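Side-chain contacts in tRNA (Adenine(22)-N(1))-methyltransferase (Mycoplasma capricolum subsp. capricolum, PDB 6QE6), which probably methylates N1 of adenine 22 in tRNA, using S-adenosyl-L-methionine as the methyl donor and releasing S-adenosyl-L-homocysteine: residues 235-238 with 239-243; 223-226 with 227-230; 27-30 with 31-35; 125-128 with 129-133. All blocks are in the same frame, centred on the assembly; numbering follows the deposited sequence.

Interaction 1. Residues 235-238 with 239-243; sequences NKIR and KYIDV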
# COMPACT_ATOMS: atom_id res chain seq x y z
N ASN A 235 -1.18 -23.36 10.60
CA ASN A 235 -1.97 -23.25 11.82
C ASN A 235 -2.26 -21.80 12.17
O ASN A 235 -3.35 -21.51 12.70
CB ASN A 235 -1.25 -23.92 12.99
CG ASN A 235 -1.16 -25.42 12.83
OD1 ASN A 235 -1.93 -26.04 12.08
ND2 ASN A 235 -0.20 -26.03 13.53
N LYS A 236 -1.32 -20.89 11.91
CA LYS A 236 -1.60 -19.48 12.15
C LYS A 236 -2.74 -19.01 11.26
O LYS A 236 -3.67 -18.35 11.73
CB LYS A 236 -0.33 -18.65 11.96
CG LYS A 236 0.36 -18.35 13.29
CD LYS A 236 1.88 -18.24 13.20
CE LYS A 236 2.33 -17.23 12.16
NZ LYS A 236 3.78 -16.91 12.28
N ILE A 237 -2.70 -19.40 9.97
CA ILE A 237 -3.75 -19.00 9.03
C ILE A 237 -5.10 -19.54 9.49
O ILE A 237 -6.11 -18.82 9.48
CB ILE A 237 -3.42 -19.48 7.60
CG1 ILE A 237 -2.11 -18.89 7.09
CG2 ILE A 237 -4.56 -19.16 6.66
CD1 ILE A 237 -1.76 -19.35 5.69
N ARG A 238 -5.13 -20.82 9.85
CA ARG A 238 -6.38 -21.44 10.26
C ARG A 238 -6.95 -20.76 11.49
O ARG A 238 -8.16 -20.56 11.60
CB ARG A 238 -6.15 -22.93 10.53
CG ARG A 238 -7.34 -23.62 11.16
CD ARG A 238 -8.52 -23.53 10.23
NE ARG A 238 -8.22 -24.17 8.96
CZ ARG A 238 -8.80 -23.84 7.80
NH1 ARG A 238 -9.71 -22.87 7.76
NH2 ARG A 238 -8.46 -24.49 6.69
N LYS A 239 -6.09 -20.38 12.44
CA LYS A 239 -6.56 -19.62 13.58
C LYS A 239 -7.16 -18.30 13.12
O LYS A 239 -8.30 -17.96 13.48
CB LYS A 239 -5.43 -19.40 14.59
CG LYS A 239 -5.07 -20.66 15.36
CD LYS A 239 -4.07 -20.43 16.49
CE LYS A 239 -3.14 -21.65 16.67
NZ LYS A 239 -1.90 -21.34 17.45
N TYR A 240 -6.43 -17.55 12.29
CA TYR A 240 -6.92 -16.25 11.85
C TYR A 240 -8.21 -16.39 11.06
O TYR A 240 -9.16 -15.62 11.26
CB TYR A 240 -5.86 -15.50 11.04
CG TYR A 240 -6.32 -14.14 10.58
CD1 TYR A 240 -6.18 -13.02 11.38
CD2 TYR A 240 -6.93 -13.97 9.32
CE1 TYR A 240 -6.60 -11.75 10.96
CE2 TYR A 240 -7.37 -12.71 8.88
CZ TYR A 240 -7.20 -11.60 9.70
OH TYR A 240 -7.62 -10.37 9.28
N ILE A 241 -8.27 -17.37 10.15
CA ILE A 241 -9.52 -17.63 9.45
C ILE A 241 -10.66 -17.81 10.45
O ILE A 241 -11.73 -17.22 10.31
CB ILE A 241 -9.40 -18.86 8.53
CG1 ILE A 241 -8.45 -18.57 7.36
CG2 ILE A 241 -10.77 -19.23 7.96
CD1 ILE A 241 -8.35 -19.71 6.36
N ASP A 242 -10.42 -18.59 11.51
CA ASP A 242 -11.49 -18.89 12.45
C ASP A 242 -11.99 -17.63 13.15
O ASP A 242 -13.18 -17.52 13.47
CB ASP A 242 -11.03 -19.92 13.48
CG ASP A 242 -10.94 -21.33 12.90
OD1 ASP A 242 -10.37 -22.20 13.60
OD2 ASP A 242 -11.41 -21.58 11.76
N VAL A 243 -11.11 -16.65 13.36
CA VAL A 243 -11.51 -15.43 14.05
C VAL A 243 -12.37 -14.53 13.16
O VAL A 243 -13.33 -13.92 13.64
CB VAL A 243 -10.25 -14.71 14.55
CG1 VAL A 243 -10.62 -13.37 15.08
CG2 VAL A 243 -9.56 -15.56 15.60

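Interaction 2. Residues 223-226 with 227-230; sequences NNIK and YLEI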
# COMPACT_ATOMS: atom_id res chain seq x y z
N ASN A 223 12.27 -33.28 8.58
CA ASN A 223 13.37 -32.81 9.42
C ASN A 223 13.97 -31.49 8.95
O ASN A 223 14.81 -30.92 9.65
CB ASN A 223 14.46 -33.88 9.48
CG ASN A 223 13.98 -35.15 10.14
OD1 ASN A 223 13.39 -35.12 11.22
ND2 ASN A 223 14.22 -36.29 9.48
N ASN A 224 13.59 -31.01 7.77
CA ASN A 224 13.95 -29.67 7.36
C ASN A 224 13.23 -28.67 8.27
O ASN A 224 12.07 -28.88 8.64
CB ASN A 224 13.55 -29.46 5.89
CG ASN A 224 14.16 -28.22 5.26
OD1 ASN A 224 14.51 -27.25 5.94
ND2 ASN A 224 14.27 -28.23 3.93
N ILE A 225 13.94 -27.61 8.66
CA ILE A 225 13.32 -26.59 9.50
C ILE A 225 12.16 -25.89 8.78
O ILE A 225 11.25 -25.38 9.44
CB ILE A 225 14.38 -25.58 10.01
CG1 ILE A 225 13.97 -25.01 11.37
CG2 ILE A 225 14.60 -24.44 9.03
CD1 ILE A 225 14.17 -25.98 12.53
N LYS A 226 12.17 -25.89 7.43
CA LYS A 226 11.08 -25.25 6.69
C LYS A 226 9.76 -25.98 6.90
O LYS A 226 8.70 -25.33 6.92
CB LYS A 226 11.41 -25.18 5.19
CG LYS A 226 12.19 -23.93 4.79
CD LYS A 226 11.25 -22.82 4.26
CE LYS A 226 11.65 -21.40 4.73
NZ LYS A 226 10.47 -20.51 5.00
N TYR A 227 9.80 -27.31 7.07
CA TYR A 227 8.59 -28.07 7.35
C TYR A 227 7.91 -27.58 8.62
O TYR A 227 6.69 -27.36 8.65
CB TYR A 227 8.93 -29.56 7.47
CG TYR A 227 7.73 -30.49 7.58
CD1 TYR A 227 7.03 -30.63 8.77
CD2 TYR A 227 7.31 -31.24 6.48
CE1 TYR A 227 5.93 -31.48 8.86
CE2 TYR A 227 6.22 -32.10 6.56
CZ TYR A 227 5.53 -32.22 7.76
OH TYR A 227 4.45 -33.07 7.85
N LEU A 228 8.69 -27.40 9.68
CA LEU A 228 8.14 -26.89 10.93
C LEU A 228 7.54 -25.51 10.73
O LEU A 228 6.40 -25.25 11.14
CB LEU A 228 9.24 -26.87 11.99
CG LEU A 228 8.93 -26.19 13.32
CD1 LEU A 228 7.87 -26.97 14.10
CD2 LEU A 228 10.21 -26.05 14.13
N GLU A 229 8.28 -24.62 10.06
CA GLU A 229 7.81 -23.26 9.82
C GLU A 229 6.55 -23.24 8.97
O GLU A 229 5.61 -22.47 9.26
CB GLU A 229 8.92 -22.45 9.14
CG GLU A 229 10.10 -22.19 10.08
CD GLU A 229 11.35 -21.66 9.38
OE1 GLU A 229 12.31 -21.31 10.11
OE2 GLU A 229 11.37 -21.61 8.13
N ILE A 230 6.50 -24.08 7.93
CA ILE A 230 5.32 -24.16 7.06
C ILE A 230 4.13 -24.74 7.81
O ILE A 230 2.99 -24.26 7.67
CB ILE A 230 5.65 -24.97 5.80
CG1 ILE A 230 6.58 -24.18 4.89
CG2 ILE A 230 4.38 -25.34 5.06
CD1 ILE A 230 7.24 -25.01 3.85

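Interaction 3. Residues 27-30 with 31-35; sequences NQVA and KLINN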
# COMPACT_ATOMS: atom_id res chain seq x y z
N ASN A 27 -8.89 3.45 -7.95
CA ASN A 27 -10.06 4.13 -7.43
C ASN A 27 -10.22 3.90 -5.94
O ASN A 27 -10.72 4.78 -5.24
CB ASN A 27 -11.32 3.68 -8.15
CG ASN A 27 -11.68 4.62 -9.26
OD1 ASN A 27 -11.40 4.35 -10.45
ND2 ASN A 27 -12.28 5.76 -8.89
N GLN A 28 -9.79 2.75 -5.44
CA GLN A 28 -9.91 2.50 -4.01
C GLN A 28 -9.03 3.45 -3.22
O GLN A 28 -9.45 3.97 -2.19
CB GLN A 28 -9.58 1.04 -3.67
CG GLN A 28 -10.54 0.01 -4.30
CD GLN A 28 -11.99 0.47 -4.28
OE1 GLN A 28 -12.62 0.65 -5.33
NE2 GLN A 28 -12.52 0.67 -3.09
N VAL A 29 -7.82 3.72 -3.72
CA VAL A 29 -6.96 4.74 -3.12
C VAL A 29 -7.61 6.12 -3.18
O VAL A 29 -7.53 6.91 -2.22
CB VAL A 29 -5.58 4.73 -3.81
CG1 VAL A 29 -4.78 5.96 -3.39
CG2 VAL A 29 -4.82 3.49 -3.46
N ALA A 30 -8.26 6.46 -4.30
CA ALA A 30 -8.80 7.81 -4.45
C ALA A 30 -9.96 8.08 -3.50
O ALA A 30 -10.14 9.22 -3.06
CB ALA A 30 -9.22 8.04 -5.90
N LYS A 31 -10.75 7.05 -3.16
CA LYS A 31 -11.86 7.26 -2.23
C LYS A 31 -11.38 7.73 -0.86
O LYS A 31 -12.11 8.43 -0.16
CB LYS A 31 -12.68 5.98 -2.08
CG LYS A 31 -13.30 5.52 -3.37
CD LYS A 31 -14.53 4.70 -3.12
CE LYS A 31 -14.97 4.09 -4.41
NZ LYS A 31 -13.80 3.33 -4.89
N LEU A 32 -10.17 7.36 -0.46
CA LEU A 32 -9.65 7.71 0.86
C LEU A 32 -9.10 9.13 0.94
O LEU A 32 -8.68 9.56 2.02
CB LEU A 32 -8.56 6.72 1.28
CG LEU A 32 -8.98 5.25 1.25
CD1 LEU A 32 -7.82 4.25 1.36
CD2 LEU A 32 -10.02 5.01 2.35
N ILE A 33 -9.06 9.87 -0.17
CA ILE A 33 -8.36 11.16 -0.24
C ILE A 33 -9.35 12.26 -0.54
O ILE A 33 -9.97 12.27 -1.62
CB ILE A 33 -7.24 11.16 -1.29
CG1 ILE A 33 -6.21 10.10 -0.98
CG2 ILE A 33 -6.61 12.54 -1.36
CD1 ILE A 33 -5.02 10.17 -1.88
N ASN A 34 -9.48 13.20 0.39
CA ASN A 34 -10.37 14.34 0.21
C ASN A 34 -9.80 15.54 0.94
O ASN A 34 -9.05 15.40 1.91
CB ASN A 34 -11.78 14.01 0.72
CG ASN A 34 -12.44 12.90 -0.09
OD1 ASN A 34 -12.93 13.14 -1.19
ND2 ASN A 34 -12.45 11.68 0.45
N ASN A 35 -10.14 16.73 0.45
CA ASN A 35 -9.87 17.98 1.16
C ASN A 35 -8.41 18.11 1.53
O ASN A 35 -8.08 18.56 2.62
CB ASN A 35 -10.74 18.09 2.42
CG ASN A 35 -12.21 17.99 2.10
OD1 ASN A 35 -12.71 18.68 1.21
ND2 ASN A 35 -12.91 17.10 2.80

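Interaction 4. Residues 125-128 with 129-133; sequences KNDH and QKISN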
# COMPACT_ATOMS: atom_id res chain seq x y z
N LYS A 125 11.95 3.85 4.81
CA LYS A 125 13.11 4.26 5.61
C LYS A 125 13.33 5.78 5.58
O LYS A 125 13.86 6.35 6.54
CB LYS A 125 14.38 3.53 5.15
CG LYS A 125 14.34 2.00 5.38
CD LYS A 125 13.76 1.65 6.76
CE LYS A 125 12.76 0.47 6.69
NZ LYS A 125 13.41 -0.88 6.41
N ASN A 126 12.93 6.44 4.49
CA ASN A 126 13.04 7.89 4.38
C ASN A 126 11.73 8.61 4.71
O ASN A 126 11.46 9.68 4.17
CB ASN A 126 13.49 8.29 2.98
CG ASN A 126 14.96 8.07 2.79
OD1 ASN A 126 15.73 8.16 3.74
ND2 ASN A 126 15.37 7.77 1.56
N ASP A 127 10.92 8.02 5.59
CA ASP A 127 9.75 8.74 6.09
C ASP A 127 10.21 10.06 6.72
O ASP A 127 11.28 10.15 7.33
CB ASP A 127 8.99 7.87 7.10
CG ASP A 127 7.68 8.51 7.57
OD1 ASP A 127 7.02 9.24 6.80
OD2 ASP A 127 7.31 8.26 8.74
N HIS A 128 9.39 11.09 6.56
CA HIS A 128 9.77 12.44 6.89
C HIS A 128 8.62 13.10 7.61
O HIS A 128 7.45 12.72 7.43
CB HIS A 128 10.16 13.20 5.60
CG HIS A 128 10.89 14.48 5.83
ND1 HIS A 128 10.25 15.64 6.24
CD2 HIS A 128 12.19 14.81 5.66
CE1 HIS A 128 11.14 16.61 6.35
NE2 HIS A 128 12.33 16.14 6.01
N GLN A 129 8.94 14.08 8.46
CA GLN A 129 7.92 14.74 9.26
C GLN A 129 6.98 15.59 8.40
O GLN A 129 5.89 15.94 8.86
CB GLN A 129 8.58 15.56 10.36
CG GLN A 129 8.80 17.03 9.99
CD GLN A 129 7.59 17.90 10.32
OE1 GLN A 129 6.84 17.59 11.26
NE2 GLN A 129 7.39 18.98 9.55
N LYS A 130 7.37 15.92 7.16
CA LYS A 130 6.45 16.59 6.24
C LYS A 130 5.25 15.73 5.86
O LYS A 130 4.25 16.28 5.38
CB LYS A 130 7.19 16.98 4.96
CG LYS A 130 8.24 18.06 5.14
CD LYS A 130 8.93 18.33 3.83
CE LYS A 130 9.82 19.53 3.93
NZ LYS A 130 10.38 19.91 2.60
N ILE A 131 5.31 14.42 6.06
CA ILE A 131 4.29 13.49 5.56
C ILE A 131 3.35 13.12 6.70
O ILE A 131 3.80 12.69 7.78
CB ILE A 131 4.93 12.23 4.97
CG1 ILE A 131 5.80 12.58 3.77
CG2 ILE A 131 3.87 11.21 4.66
CD1 ILE A 131 6.99 11.67 3.62
N SER A 132 2.04 13.23 6.46
CA SER A 132 1.07 12.93 7.50
C SER A 132 0.42 11.55 7.37
O SER A 132 0.04 10.98 8.39
CB SER A 132 -0.04 13.99 7.52
OG SER A 132 0.36 15.12 8.27
N ASN A 133 0.25 11.02 6.16
CA ASN A 133 -0.48 9.78 5.96
C ASN A 133 0.07 9.05 4.76
O ASN A 133 0.53 9.66 3.80
CB ASN A 133 -1.98 9.98 5.71
CG ASN A 133 -2.66 10.74 6.79
OD1 ASN A 133 -3.07 10.17 7.81
ND2 ASN A 133 -2.83 12.04 6.57

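Interaction 1. Residues 235-238 with 239-243
Ile241 N gives its hydrogen to Ile237 O at 2.7 Å, an almost straight bond (N-H...O 175°). Lys239 N to Asn235 O, Tyr240 N to Lys236 O and Asp242 N to Arg238 O repeat the step, the last at 3.0 Å. Between side chains the polar attraction is looser: Arg238 NH1 and Asp242 OD2 stand 4.5 Å apart, opposite charges too distant for a salt bridge, and Arg238 NH1 spends its strongest interaction on Glu207. The four backbone bonds are successive i to i+4 bonds of the long C-terminal helix 225-244, which packs against helices 200-217 and 185-190 in a helical region distinct from the sheet that carries the cofactor. Arg238 leaves the backbone with CG trans to N (chi1 171°), then bends twice, which brings NH1 over Ile241, 3.7 Å from Ile241 CD1. That same methyl also meets Ile237 CG2 at 3.8 Å, the two isoleucines crossing at a slant one turn apart. On the far side of the helix from Ile241, the aliphatic part of Lys239 runs back past Asn235, its CG 3.3 Å from Asn235 O. Tyr240 leads away from this turn into the neighbouring helices, its ring meeting Phe190 and its OH hydrogen-bonded to Gly191 O.

Interaction 2. Residues 223-226 with 227-230
Ile230 folds tightly over the carbonyl of Lys226: Ile230 N donates to Lys226 O at 2.7 Å, and Ile230 CG1 lies only 3.2 Å from the same oxygen. With CG1 beside its own backbone N (chi1 -72°), Ile230 turns this branch back along the helix, while its side chain as a whole is buried against Leu213, Ile216 and Leu217 of helix 200-217. Tyr227, one turn earlier, also rests on Leu217. This is the first turn of helix 225-244, and Asn224 holds the N-cap. Its OD1 accepts from Lys226 N at 3.1 Å, a straight bond (N-H...O 179°) that nevertheless arrives from above the amide plane, and so caps the Lys226 N-H in the first turn; Tyr227 N adds a weak bond to Asn224 O. Glu229 N follows with an ordinary helical bond to Ile225 O. The other flank is exposed and much looser. There Glu229 lies across the end of the Lys226 chain, which bends repeatedly so that NZ reaches Glu229 OE2 at 3.4 Å, a salt bridge at the surface, with Lys226 CE equally near that oxygen. The second carboxylate oxygen, Glu229 OE1, approaches Ile225 CG2 at 4.0 Å, and Ile225 CD1 barely meets Leu228 CD2 at 4.3 Å.

Interaction 3. Residues 27-30 with 31-35
Lys31 turns back on the preceding turn of helix and meets it through both its backbone and its side chain. Its backbone N donates to Asn27 O at 3.1 Å, and its side chain runs beside that of Gln28, both pointing the same way, until NZ lies 3.0 Å from Gln28 OE1 in a weak hydrogen bond. A bend at the last torsion (chi4 57°) also carries Lys31 NZ within 3.4 Å of Asn27 O, again weakly bonded, so one carbonyl oxygen receives both the main-chain and the side-chain nitrogen of the same lysine. Leu32 comes next: its N bonds to Val29 O at 3.2 Å, three residues back, and its CG rests 3.7 Å from Gln28 O. Helix 24-31 is here running out into the connection to strand 36-42, the first strand of the Rossmann-like methyltransferase sheet (order 3-2-1-4-5-7-6), and the bonding step shortens from four residues to three. Ile33 N keeps that step, reaching Ala30 O from above its carbonyl plane. Its CG1 lies 3.7 Å from Val29 O, and the side chain packs on Leu53 of helix 48-55 and Ile135 of strand 133-138; Val29 touches Thr111 and Cys113 of strand 109-115. Asn34 turns ND2 back to Lys31 O in a weak bond of 3.3 Å, while Lys58 NZ is hydrogen-bonded to Ala30 O, Ile33 O and Asn34 OD1.

Interaction 4. Residues 125-128 with 129-133
His128 uses ring nitrogen ND1 to accept the backbone N-H of Lys130 at 3.0 Å, within a type I beta turn running from His128 to Ile131. The donor sits at the ring edge, only 6° out of its plane, and the N-H...N angle of 169° makes the bond nearly straight. An ND1 that accepts in this way carries no proton of its own, consistent with a neutral ring whose hydrogen would be on NE2. The turn is closed by the main chain: Ile131 N donates to His128 O at 3.1 Å, approaching from above the carbonyl plane. One residue therefore grips the turn through both its carbonyl oxygen and its ring. The imidazole is swung into place by a first torsion that sets CG anti to the main-chain nitrogen (chi1 -166°), and the ring then lies alongside the Lys130 chain, with Lys130 CG 3.5 Å from His128 CE1. That lysine chain is fully extended, and its NZ is held beyond the turn by the carbonyl oxygens of Ile104 and Val99. Asp127 is fixed by Tyr134 OH and by a salt bridge to Lys176, whose NZ also donates to Ile131 O. The loop leads from helix 117-124 into strand 133-138 of the cofactor-binding sheet. Ile131 lies back across the turn, its CD1 meeting Asp127 OD1 at 4.0 Å and His128 CB at the same distance.

Overall arrangement
From the N terminus, interaction 3 comes first, where helix 24-31 runs out toward strand 36-42. Interaction 4 follows, shaping the loop from helix 117-124 into strand 133-138. Both belong to the cofactor-binding sheet domain, their centres about 19 Å apart, and the side chain of Val29 lies about 8 Å from the bound S-adenosyl-L-homocysteine. Interactions 2 and 1 then share helix 225-244, at its start and near its end, where it packs against helix 200-217 in the C-terminal helical part. Each contact closes only a short local turn and all are in series, so none nests in or crosses another; interactions 2 and 3 lie on opposite sides of the chain's centre, about 42 Å between centres.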